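Local coordinates for protein NAD(FAD)-dependent dehydrogenase, NirB-family (N-terminal domain) (Clostridium acetobutylicum, PDB 3KLJ) that transfers electrons from NADH to rubredoxin through a bound FAD, feeding the dioxygen-scavenging pathways of an obligate anaerobe, at residues I277-A280 with N281-E285; P45-R48 with P49-N52; G191-L194 with K195-D199. All coordinates share one frame; numbering follows the deposited sequence. Where two conformers were deposited one is given.

In the fold
Contacts 1 and 2 lie in the buried FAD-binding region and meet each other as well as the cofactor: I277 of contact 1 packs on P49 and Y47 of contact 2. Contact 1 starts helix 277-291, which brings a backbone amide to the flavin, whereas contact 2 is the turn leading into helix 51-56, which brings a proline to the flavin and an arginine to the diphosphate. Contact 3, on helix 188-199 in the NADH-binding domain, is only partly buried and has its centre about 32 Å from that of contact 1. Its chemistry is accordingly plainer: leucine packing and lysine stems on apolar groups, with no cofactor.

Contact 1: I277-A280 with N281-E285; sequences INIA and NKQGE. With FAD (flavin-adenine dinucleotide), chain B.
I279 and Q283 are brought side by side, pointing the same way, by their first torsions: with chi1 of I279 at -64°, its CG2 branch stands opposite the backbone N, while Q283 sets CG opposite its carbonyl carbon and then runs extended (chi2 179°). The methyl CG2 of I279 therefore lies against the amide carbon CD of Q283, 3.4 Å away. Glutamine suits this place because its aliphatic stem can follow the isoleucine while OE1 is carried on to the backbone N of G264, a bond that satisfies a buried amide oxygen. The backbones of the same two residues are joined as well, Q283 N donating to I279 O at 2.8 Å.

I277 and N281 cross at a slant, CG1 of the isoleucine standing 3.9 Å from OD1 of the asparagine. All these residues belong to the first turns of helix 277-291, which in this glutathione-reductase-type fold begins at the flavin. Here I277 N donates to FAD O2 at 2.9 Å, so the positive end of the helix dipole faces the pyrimidine part of the isoalloxazine and would probably favour negative charge there on reduction. A280 is small enough to let the ribityl chain pass, its CB 3.6 Å from FAD O5'.

G284 N bonds to A280 O at 2.8 Å, near, though not touching, what is probably the glycine-rich dinucleotide-binding motif at the start of helix 19-28; the lack of a side chain suits this tight spot. K282, its chain bent, swings NZ to E285 OE1 at 2.7 Å in a salt bridge, meeting the carboxylate from 57° out of its plane.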
loop_
_atom_site.group_PDB
_atom_site.type_symbol
_atom_site.label_atom_id
_atom_site.label_comp_id
_atom_site.label_asym_id
_atom_site.label_seq_id
_atom_site.Cartn_x
_atom_site.Cartn_y
_atom_site.Cartn_z
ATOM N N ILE A 277 -5.527 -0.781 1.432
ATOM C CA ILE A 277 -6.220 -0.822 2.725
ATOM C C ILE A 277 -7.571 -1.548 2.710
ATOM O O ILE A 277 -7.888 -2.245 3.676
ATOM C CB ILE A 277 -6.277 0.567 3.455
ATOM C CG1 ILE A 277 -6.627 0.361 4.940
ATOM C CG2 ILE A 277 -7.229 1.528 2.759
ATOM C CD1 ILE A 277 -6.100 1.396 5.869
ATOM N N ASN A 278 -8.355 -1.434 1.634
ATOM C CA ASN A 278 -9.622 -2.164 1.597
ATOM C C ASN A 278 -9.401 -3.687 1.634
ATOM O O ASN A 278 -10.202 -4.416 2.217
ATOM C CB ASN A 278 -10.534 -1.718 0.440
ATOM C CG ASN A 278 -9.908 -1.922 -0.928
ATOM O OD1 ASN A 278 -8.732 -2.267 -1.050
ATOM N ND2 ASN A 278 -10.702 -1.701 -1.973
ATOM N N ILE A 279 -8.299 -4.148 1.048
ATOM C CA ILE A 279 -7.887 -5.560 1.109
ATOM C C ILE A 279 -7.493 -5.963 2.535
ATOM O O ILE A 279 -7.843 -7.047 2.992
ATOM C CB ILE A 279 -6.734 -5.852 0.110
ATOM C CG1 ILE A 279 -7.243 -5.627 -1.317
ATOM C CG2 ILE A 279 -6.181 -7.277 0.283
ATOM C CD1 ILE A 279 -6.199 -5.751 -2.410
ATOM N N ALA A 280 -6.761 -5.086 3.222
ATOM C CA ALA A 280 -6.367 -5.309 4.613
ATOM C C ALA A 280 -7.589 -5.489 5.508
ATOM O O ALA A 280 -7.666 -6.437 6.294
ATOM C CB ALA A 280 -5.496 -4.158 5.115
ATOM N N ASN A 281 -8.527 -4.559 5.393
ATOM C CA ASN A 281 -9.769 -4.611 6.154
ATOM C C ASN A 281 -10.539 -5.905 5.896
ATOM O O ASN A 281 -10.961 -6.585 6.835
ATOM C CB ASN A 281 -10.648 -3.406 5.812
ATOM C CG ASN A 281 -10.050 -2.096 6.279
ATOM O OD1 ASN A 281 -10.211 -1.058 5.629
ATOM N ND2 ASN A 281 -9.347 -2.137 7.408
ATOM N N LYS A 282 -10.712 -6.252 4.619
ATOM C CA LYS A 282 -11.548 -7.389 4.252
ATOM C C LYS A 282 -10.856 -8.732 4.508
ATOM O O LYS A 282 -11.494 -9.688 4.964
ATOM C CB LYS A 282 -11.981 -7.269 2.790
ATOM C CG LYS A 282 -13.492 -7.300 2.568
ATOM C CD LYS A 282 -13.973 -8.708 2.156
ATOM C CE LYS A 282 -14.909 -9.345 3.182
ATOM N NZ LYS A 282 -14.264 -9.530 4.516
ATOM N N GLN A 283 -9.557 -8.815 4.226
ATOM C CA GLN A 283 -8.821 -10.039 4.572
ATOM C C GLN A 283 -8.696 -10.215 6.087
ATOM O O GLN A 283 -8.829 -11.325 6.589
ATOM C CB GLN A 283 -7.456 -10.119 3.893
ATOM C CG GLN A 283 -7.537 -10.341 2.373
ATOM C CD GLN A 283 -6.169 -10.404 1.719
ATOM O OE1 GLN A 283 -5.164 -9.995 2.311
ATOM N NE2 GLN A 283 -6.127 -10.889 0.471
ATOM N N GLY A 284 -8.433 -9.129 6.809
ATOM C CA GLY A 284 -8.404 -9.183 8.278
ATOM C C GLY A 284 -9.705 -9.728 8.852
ATOM O O GLY A 284 -9.696 -10.612 9.712
ATOM N N GLU A 285 -10.825 -9.203 8.362
ATOM C CA GLU A 285 -12.149 -9.693 8.729
ATOM C C GLU A 285 -12.328 -11.213 8.483
ATOM O O GLU A 285 -12.750 -11.945 9.380
ATOM C CB GLU A 285 -13.221 -8.895 7.989
ATOM C CG GLU A 285 -14.634 -9.402 8.242
ATOM C CD GLU A 285 -15.694 -8.689 7.427
ATOM O OE1 GLU A 285 -15.374 -8.008 6.424
ATOM O OE2 GLU A 285 -16.872 -8.823 7.798
HETATM P PA FAD B . 0.266 -2.413 8.392
HETATM O O1A FAD B . 1.693 -2.248 7.940
HETATM O O2A FAD B . -0.549 -1.153 8.229
HETATM O O5B FAD B . 0.240 -2.891 9.914
HETATM C C5B FAD B . 1.052 -3.965 10.354
HETATM C C4B FAD B . 1.515 -3.695 11.786
HETATM O O4B FAD B . 2.229 -4.828 12.279
HETATM C C3B FAD B . 2.476 -2.512 11.842
HETATM O O3B FAD B . 2.037 -1.604 12.840
HETATM C C2B FAD B . 3.824 -3.112 12.197
HETATM O O2B FAD B . 4.577 -2.283 13.054
HETATM C C1B FAD B . 3.428 -4.401 12.904
HETATM N N9A FAD B . 4.462 -5.451 12.844
HETATM C C8A FAD B . 5.329 -5.714 11.817
HETATM N N7A FAD B . 6.108 -6.763 12.170
HETATM C C5A FAD B . 5.750 -7.180 13.402
HETATM C C6A FAD B . 6.227 -8.200 14.225
HETATM N N6A FAD B . 7.389 -8.795 13.949
HETATM N N1A FAD B . 5.647 -8.380 15.469
HETATM C C2A FAD B . 4.614 -7.564 15.893
HETATM N N3A FAD B . 4.156 -6.549 15.074
HETATM C C4A FAD B . 4.714 -6.362 13.842
HETATM N N1 FAD B . -3.458 1.977 0.644
HETATM C C2 FAD B . -4.533 2.272 -0.166
HETATM O O2 FAD B . -5.318 1.389 -0.467
HETATM N N3 FAD B . -4.751 3.558 -0.616
HETATM C C4 FAD B . -3.877 4.561 -0.269
HETATM O O4 FAD B . -4.092 5.698 -0.701
HETATM C C4X FAD B . -2.769 4.276 0.542
HETATM N N5 FAD B . -1.878 5.272 0.913
HETATM C C5X FAD B . -0.793 4.982 1.718
HETATM C C6 FAD B . 0.107 5.993 2.084
HETATM C C7 FAD B . 1.198 5.684 2.912
HETATM C C7M FAD B . 2.165 6.761 3.306
HETATM C C8 FAD B . 1.393 4.376 3.357
HETATM C C8M FAD B . 2.561 4.015 4.241
HETATM C C9 FAD B . 0.500 3.379 2.984
HETATM C C9A FAD B . -0.597 3.677 2.170
HETATM N N10 FAD B . -1.492 2.673 1.807
HETATM C C10 FAD B . -2.573 2.972 0.999
HETATM C "C1'" FAD B . -1.274 1.269 2.267
HETATM C "C2'" FAD B . -2.112 0.911 3.475
HETATM O "O2'" FAD B . -1.687 1.706 4.564
HETATM C "C3'" FAD B . -1.878 -0.558 3.763
HETATM O "O3'" FAD B . -2.410 -1.337 2.708
HETATM C "C4'" FAD B . -2.507 -1.022 5.065
HETATM O "O4'" FAD B . -2.033 -0.241 6.154
HETATM C "C5'" FAD B . -2.106 -2.473 5.301
HETATM O "O5'" FAD B . -2.533 -2.819 6.594
HETATM P P FAD B . -1.861 -4.050 7.341
HETATM O O1P FAD B . -2.548 -4.236 8.684
HETATM O O2P FAD B . -1.856 -5.283 6.470
HETATM O O3P FAD B . -0.310 -3.644 7.530
#

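Contact 2: P45-R48 with P49-N52; sequences PYYR and PRLN. With FAD (flavin-adenine dinucleotide), chain B.
The side chains of P49 and Y47 cross at about a right angle, the proline CD lying 3.7 Å from Y47 CD1. The same ring also serves the cofactor: P49 CB sits over the face of the isoalloxazine, 3.5 Å from FAD N5, and P49 CG is at the same distance above FAD C10. A rigid, apolar ring fits here, since it can cover the flavin without offering a proton or a mobile chain.

R50 follows, its backbone N bonded to Y47 O at 2.9 Å. Its first torsion (chi1 -45°) sets CG beside the backbone N and against Y47 CD1; bends at chi2 and chi3 then lead the guanidinium, turned 49° from the tyrosine ring plane, to E53, which NH1 meets in a salt bridge.

Next comes L51, whose N bonds to R48 O. Its chi1 brings CG close to that same oxygen, and chi2 of 174° then sends CD1 along the R48 stem and CD2 toward Y46, where it comes within 4.1 Å of Y46 CE2 at an oblique angle.

This short turn, with Y47 at the centre of an inverse gamma turn, thus delivers R48 to the cofactor. R48 NE donates to FAD O2A at 2.7 Å, the phosphate oxygen lying at the guanidinium edge in its plane, and NH1 adds a weak bond to the same oxygen. The protein holds the guanidinium too: NH2 bonds to Y46 OH at 2.9 Å and to Y131 O, and NH1 forms a salt bridge with E41. Y46 OH in turn bonds to E41 and to the backbone N of Y133. Gripped on several sides, the guanidinium has little freedom to turn, and its positive charge probably offsets the negative charge of the FAD diphosphate.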
loop_
_atom_site.group_PDB
_atom_site.type_symbol
_atom_site.label_atom_id
_atom_site.label_comp_id
_atom_site.label_asym_id
_atom_site.label_seq_id
_atom_site.Cartn_x
_atom_site.Cartn_y
_atom_site.Cartn_z
ATOM N N PRO A 45 -3.855 0.622 16.438
ATOM C CA PRO A 45 -4.115 0.638 15.003
ATOM C C PRO A 45 -4.590 1.993 14.489
ATOM O O PRO A 45 -5.525 2.580 15.036
ATOM C CB PRO A 45 -5.217 -0.406 14.846
ATOM C CG PRO A 45 -4.857 -1.435 15.865
ATOM C CD PRO A 45 -4.240 -0.674 17.034
ATOM N N TYR A 46 -3.949 2.466 13.428
ATOM C CA TYR A 46 -4.325 3.739 12.826
ATOM C C TYR A 46 -4.474 3.642 11.316
ATOM O O TYR A 46 -3.938 2.716 10.684
ATOM C CB TYR A 46 -3.340 4.836 13.223
ATOM C CG TYR A 46 -1.877 4.562 12.923
ATOM C CD1 TYR A 46 -1.038 3.986 13.887
ATOM C CD2 TYR A 46 -1.320 4.912 11.690
ATOM C CE1 TYR A 46 0.320 3.762 13.627
ATOM C CE2 TYR A 46 0.027 4.691 11.416
ATOM C CZ TYR A 46 0.845 4.119 12.392
ATOM O OH TYR A 46 2.180 3.910 12.113
ATOM N N TYR A 47 -5.223 4.588 10.753
ATOM C CA TYR A 47 -5.506 4.615 9.319
ATOM C C TYR A 47 -4.266 5.125 8.591
ATOM O O TYR A 47 -4.156 6.321 8.260
ATOM C CB TYR A 47 -6.721 5.500 9.017
ATOM C CG TYR A 47 -7.394 5.153 7.707
ATOM C CD1 TYR A 47 -7.010 5.773 6.520
ATOM C CD2 TYR A 47 -8.405 4.192 7.654
ATOM C CE1 TYR A 47 -7.619 5.447 5.304
ATOM C CE2 TYR A 47 -9.024 3.865 6.451
ATOM C CZ TYR A 47 -8.626 4.502 5.282
ATOM O OH TYR A 47 -9.214 4.179 4.092
ATOM N N ARG A 48 -3.337 4.200 8.367
ATOM C CA ARG A 48 -2.021 4.500 7.794
ATOM C C ARG A 48 -2.017 5.408 6.531
ATOM O O ARG A 48 -1.143 6.269 6.427
ATOM C CB ARG A 48 -1.240 3.195 7.541
ATOM C CG ARG A 48 0.274 3.366 7.274
ATOM C CD ARG A 48 0.984 1.987 7.124
ATOM N NE ARG A 48 0.794 1.155 8.319
ATOM C CZ ARG A 48 1.380 1.374 9.499
ATOM N NH1 ARG A 48 1.125 0.573 10.525
ATOM N NH2 ARG A 48 2.224 2.385 9.660
ATOM N N PRO A 49 -2.969 5.214 5.573
ATOM C CA PRO A 49 -2.965 6.100 4.396
ATOM C C PRO A 49 -3.124 7.592 4.681
ATOM O O PRO A 49 -2.892 8.399 3.780
ATOM C CB PRO A 49 -4.150 5.585 3.553
ATOM C CG PRO A 49 -4.224 4.109 3.903
ATOM C CD PRO A 49 -3.927 4.099 5.400
ATOM N N ARG A 50 -3.482 7.966 5.909
ATOM C CA ARG A 50 -3.660 9.383 6.221
ATOM C C ARG A 50 -2.395 10.015 6.810
ATOM O O ARG A 50 -2.438 11.148 7.260
ATOM C CB ARG A 50 -4.867 9.625 7.138
ATOM C CG ARG A 50 -6.091 8.864 6.730
ATOM C CD ARG A 50 -7.343 9.680 6.766
ATOM N NE ARG A 50 -7.849 9.900 8.106
ATOM C CZ ARG A 50 -7.935 11.087 8.703
ATOM N NH1 ARG A 50 -7.537 12.190 8.091
ATOM N NH2 ARG A 50 -8.420 11.166 9.926
ATOM N N LEU A 51 -1.279 9.284 6.780
ATOM C CA LEU A 51 -0.001 9.803 7.280
ATOM C C LEU A 51 0.400 11.117 6.589
ATOM O O LEU A 51 1.013 11.989 7.210
ATOM C CB LEU A 51 1.110 8.742 7.180
ATOM C CG LEU A 51 1.089 7.652 8.265
ATOM C CD1 LEU A 51 2.124 6.577 7.985
ATOM C CD2 LEU A 51 1.291 8.229 9.670
ATOM N N ASN A 52 0.025 11.266 5.320
ATOM C CA ASN A 52 0.282 12.504 4.594
ATOM C C ASN A 52 -0.392 13.715 5.247
ATOM O O ASN A 52 0.096 14.831 5.130
ATOM C CB ASN A 52 -0.117 12.364 3.121
ATOM C CG ASN A 52 0.933 11.622 2.307
ATOM O OD1 ASN A 52 2.128 11.888 2.437
ATOM N ND2 ASN A 52 0.494 10.690 1.467
HETATM P PA FAD B . 0.266 -2.413 8.392
HETATM O O1A FAD B . 1.693 -2.248 7.940
HETATM O O2A FAD B . -0.549 -1.153 8.229
HETATM O O5B FAD B . 0.240 -2.891 9.914
HETATM C C5B FAD B . 1.052 -3.965 10.354
HETATM C C4B FAD B . 1.515 -3.695 11.786
HETATM O O4B FAD B . 2.229 -4.828 12.279
HETATM C C3B FAD B . 2.476 -2.512 11.842
HETATM O O3B FAD B . 2.037 -1.604 12.840
HETATM C C2B FAD B . 3.824 -3.112 12.197
HETATM O O2B FAD B . 4.577 -2.283 13.054
HETATM C C1B FAD B . 3.428 -4.401 12.904
HETATM N N9A FAD B . 4.462 -5.451 12.844
HETATM C C8A FAD B . 5.329 -5.714 11.817
HETATM N N7A FAD B . 6.108 -6.763 12.170
HETATM C C5A FAD B . 5.750 -7.180 13.402
HETATM C C6A FAD B . 6.227 -8.200 14.225
HETATM N N6A FAD B . 7.389 -8.795 13.949
HETATM N N1A FAD B . 5.647 -8.380 15.469
HETATM C C2A FAD B . 4.614 -7.564 15.893
HETATM N N3A FAD B . 4.156 -6.549 15.074
HETATM C C4A FAD B . 4.714 -6.362 13.842
HETATM N N1 FAD B . -3.458 1.977 0.644
HETATM C C2 FAD B . -4.533 2.272 -0.166
HETATM O O2 FAD B . -5.318 1.389 -0.467
HETATM N N3 FAD B . -4.751 3.558 -0.616
HETATM C C4 FAD B . -3.877 4.561 -0.269
HETATM O O4 FAD B . -4.092 5.698 -0.701
HETATM C C4X FAD B . -2.769 4.276 0.542
HETATM N N5 FAD B . -1.878 5.272 0.913
HETATM C C5X FAD B . -0.793 4.982 1.718
HETATM C C6 FAD B . 0.107 5.993 2.084
HETATM C C7 FAD B . 1.198 5.684 2.912
HETATM C C7M FAD B . 2.165 6.761 3.306
HETATM C C8 FAD B . 1.393 4.376 3.357
HETATM C C8M FAD B . 2.561 4.015 4.241
HETATM C C9 FAD B . 0.500 3.379 2.984
HETATM C C9A FAD B . -0.597 3.677 2.170
HETATM N N10 FAD B . -1.492 2.673 1.807
HETATM C C10 FAD B . -2.573 2.972 0.999
HETATM C "C1'" FAD B . -1.274 1.269 2.267
HETATM C "C2'" FAD B . -2.112 0.911 3.475
HETATM O "O2'" FAD B . -1.687 1.706 4.564
HETATM C "C3'" FAD B . -1.878 -0.558 3.763
HETATM O "O3'" FAD B . -2.410 -1.337 2.708
HETATM C "C4'" FAD B . -2.507 -1.022 5.065
HETATM O "O4'" FAD B . -2.033 -0.241 6.154
HETATM C "C5'" FAD B . -2.106 -2.473 5.301
HETATM O "O5'" FAD B . -2.533 -2.819 6.594
HETATM P P FAD B . -1.861 -4.050 7.341
HETATM O O1P FAD B . -2.548 -4.236 8.684
HETATM O O2P FAD B . -1.856 -5.283 6.470
HETATM O O3P FAD B . -0.310 -3.644 7.530
#

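Contact 3: G191-L194 with K195-D199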
loop_
_atom_site.group_PDB
_atom_site.type_symbol
_atom_site.label_atom_id
_atom_site.label_comp_id
_atom_site.label_asym_id
_atom_site.label_seq_id
_atom_site.Cartn_x
_atom_site.Cartn_y
_atom_site.Cartn_z
ATOM N N GLY A 191 2.567 9.134 -18.548
ATOM C CA GLY A 191 3.458 9.652 -17.514
ATOM C C GLY A 191 3.954 11.060 -17.780
ATOM O O GLY A 191 4.116 11.861 -16.845
ATOM N N LEU A 192 4.234 11.362 -19.046
ATOM C CA LEU A 192 4.674 12.692 -19.425
ATOM C C LEU A 192 3.514 13.682 -19.356
ATOM O O LEU A 192 3.701 14.831 -18.970
ATOM C CB LEU A 192 5.319 12.688 -20.823
ATOM C CG LEU A 192 6.697 12.013 -20.896
ATOM C CD1 LEU A 192 7.239 12.089 -22.317
ATOM C CD2 LEU A 192 7.704 12.625 -19.893
ATOM N N PHE A 193 2.312 13.228 -19.709
ATOM C CA PHE A 193 1.112 14.023 -19.493
ATOM C C PHE A 193 1.016 14.385 -18.001
ATOM O O PHE A 193 0.842 15.558 -17.648
ATOM C CB PHE A 193 -0.129 13.257 -19.981
ATOM C CG PHE A 193 -1.426 14.011 -19.828
ATOM C CD1 PHE A 193 -2.153 13.944 -18.636
ATOM C CD2 PHE A 193 -1.932 14.766 -20.881
ATOM C CE1 PHE A 193 -3.359 14.632 -18.493
ATOM C CE2 PHE A 193 -3.141 15.457 -20.751
ATOM C CZ PHE A 193 -3.853 15.395 -19.560
ATOM N N LEU A 194 1.155 13.382 -17.134
ATOM C CA LEU A 194 1.121 13.600 -15.702
ATOM C C LEU A 194 2.265 14.528 -15.229
ATOM O O LEU A 194 2.030 15.479 -14.483
ATOM C CB LEU A 194 1.158 12.250 -14.959
ATOM C CG LEU A 194 1.113 12.298 -13.430
ATOM C CD1 LEU A 194 -0.265 12.781 -12.960
ATOM C CD2 LEU A 194 1.432 10.920 -12.836
ATOM N N LYS A 195 3.490 14.258 -15.677
ATOM C CA LYS A 195 4.641 15.117 -15.349
ATOM C C LYS A 195 4.353 16.594 -15.665
ATOM O O LYS A 195 4.639 17.465 -14.847
ATOM C CB LYS A 195 5.897 14.664 -16.101
ATOM C CG LYS A 195 7.159 15.469 -15.738
ATOM C CD LYS A 195 8.286 15.260 -16.725
ATOM C CE LYS A 195 9.507 16.100 -16.343
ATOM N NZ LYS A 195 9.262 17.578 -16.369
ATOM N N ASP A 196 3.778 16.860 -16.842
ATOM C CA ASP A 196 3.424 18.225 -17.269
ATOM C C ASP A 196 2.416 18.865 -16.320
ATOM O O ASP A 196 2.611 19.988 -15.852
ATOM C CB ASP A 196 2.887 18.223 -18.713
ATOM C CG ASP A 196 2.039 19.461 -19.048
ATOM O OD1 ASP A 196 2.467 20.600 -18.771
ATOM O OD2 ASP A 196 0.941 19.290 -19.614
ATOM N N LYS A 197 1.330 18.148 -16.050
ATOM C CA LYS A 197 0.285 18.632 -15.156
ATOM C C LYS A 197 0.823 18.893 -13.739
ATOM O O LYS A 197 0.451 19.877 -13.089
ATOM C CB LYS A 197 -0.869 17.626 -15.090
ATOM C CG LYS A 197 -1.738 17.531 -16.338
ATOM C CD LYS A 197 -2.449 18.843 -16.646
ATOM C CE LYS A 197 -3.430 18.675 -17.775
ATOM N NZ LYS A 197 -3.652 19.966 -18.487
ATOM N N LEU A 198 1.700 18.009 -13.272
ATOM C CA LEU A 198 2.351 18.192 -11.986
ATOM C C LEU A 198 3.370 19.334 -11.982
ATOM O O LEU A 198 3.488 20.042 -10.983
ATOM C CB LEU A 198 2.977 16.878 -11.495
ATOM C CG LEU A 198 1.986 15.766 -11.138
ATOM C CD1 LEU A 198 2.703 14.446 -10.835
ATOM C CD2 LEU A 198 1.111 16.179 -9.959
ATOM N N ASP A 199 4.074 19.518 -13.103
ATOM C CA ASP A 199 5.137 20.516 -13.227
ATOM C C ASP A 199 4.589 21.936 -13.272
ATOM O O ASP A 199 5.198 22.855 -12.720
ATOM C CB ASP A 199 5.995 20.264 -14.477
ATOM C CG ASP A 199 7.340 21.001 -14.431
ATOM O OD1 ASP A 199 8.111 20.783 -13.470
ATOM O OD2 ASP A 199 7.632 21.786 -15.363
#
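The backbone O of G191 takes the N-H of K195 at 2.7 Å, the shortest of four successive i to i+4 bonds that hold this part of helix 188-199 together. The helix is the crossover of a beta-alpha-beta unit between strands 172-175 and 204-206, in the NADH-binding domain.

On its buried side L194 and L198 cross obliquely, with L194 CG 3.7 Å from L198 CD1. The L198 methyl can come back along the helix because its CG sits beside the backbone N (chi1 -67°). Both leucines also touch strand 312-317 of the C-terminal domain, L194 at I314 and L198 at I312, a place that calls for branched aliphatic groups.

F193 and K197 form a second pair: the methylene CE of K197 lies 3.8 Å from F193 CZ. A long chain is useful here, as its bent stem crosses the phenyl obliquely, touching it with CG and CE. Farther round, L192 CD2 runs alongside K195 CD at 4.2 Å.

L194, L198 and the K197 stem thus pack together against strand 312-317, and the polar cost of placing a lysine there is paid by the bond from K197 NZ to the backbone O of E334.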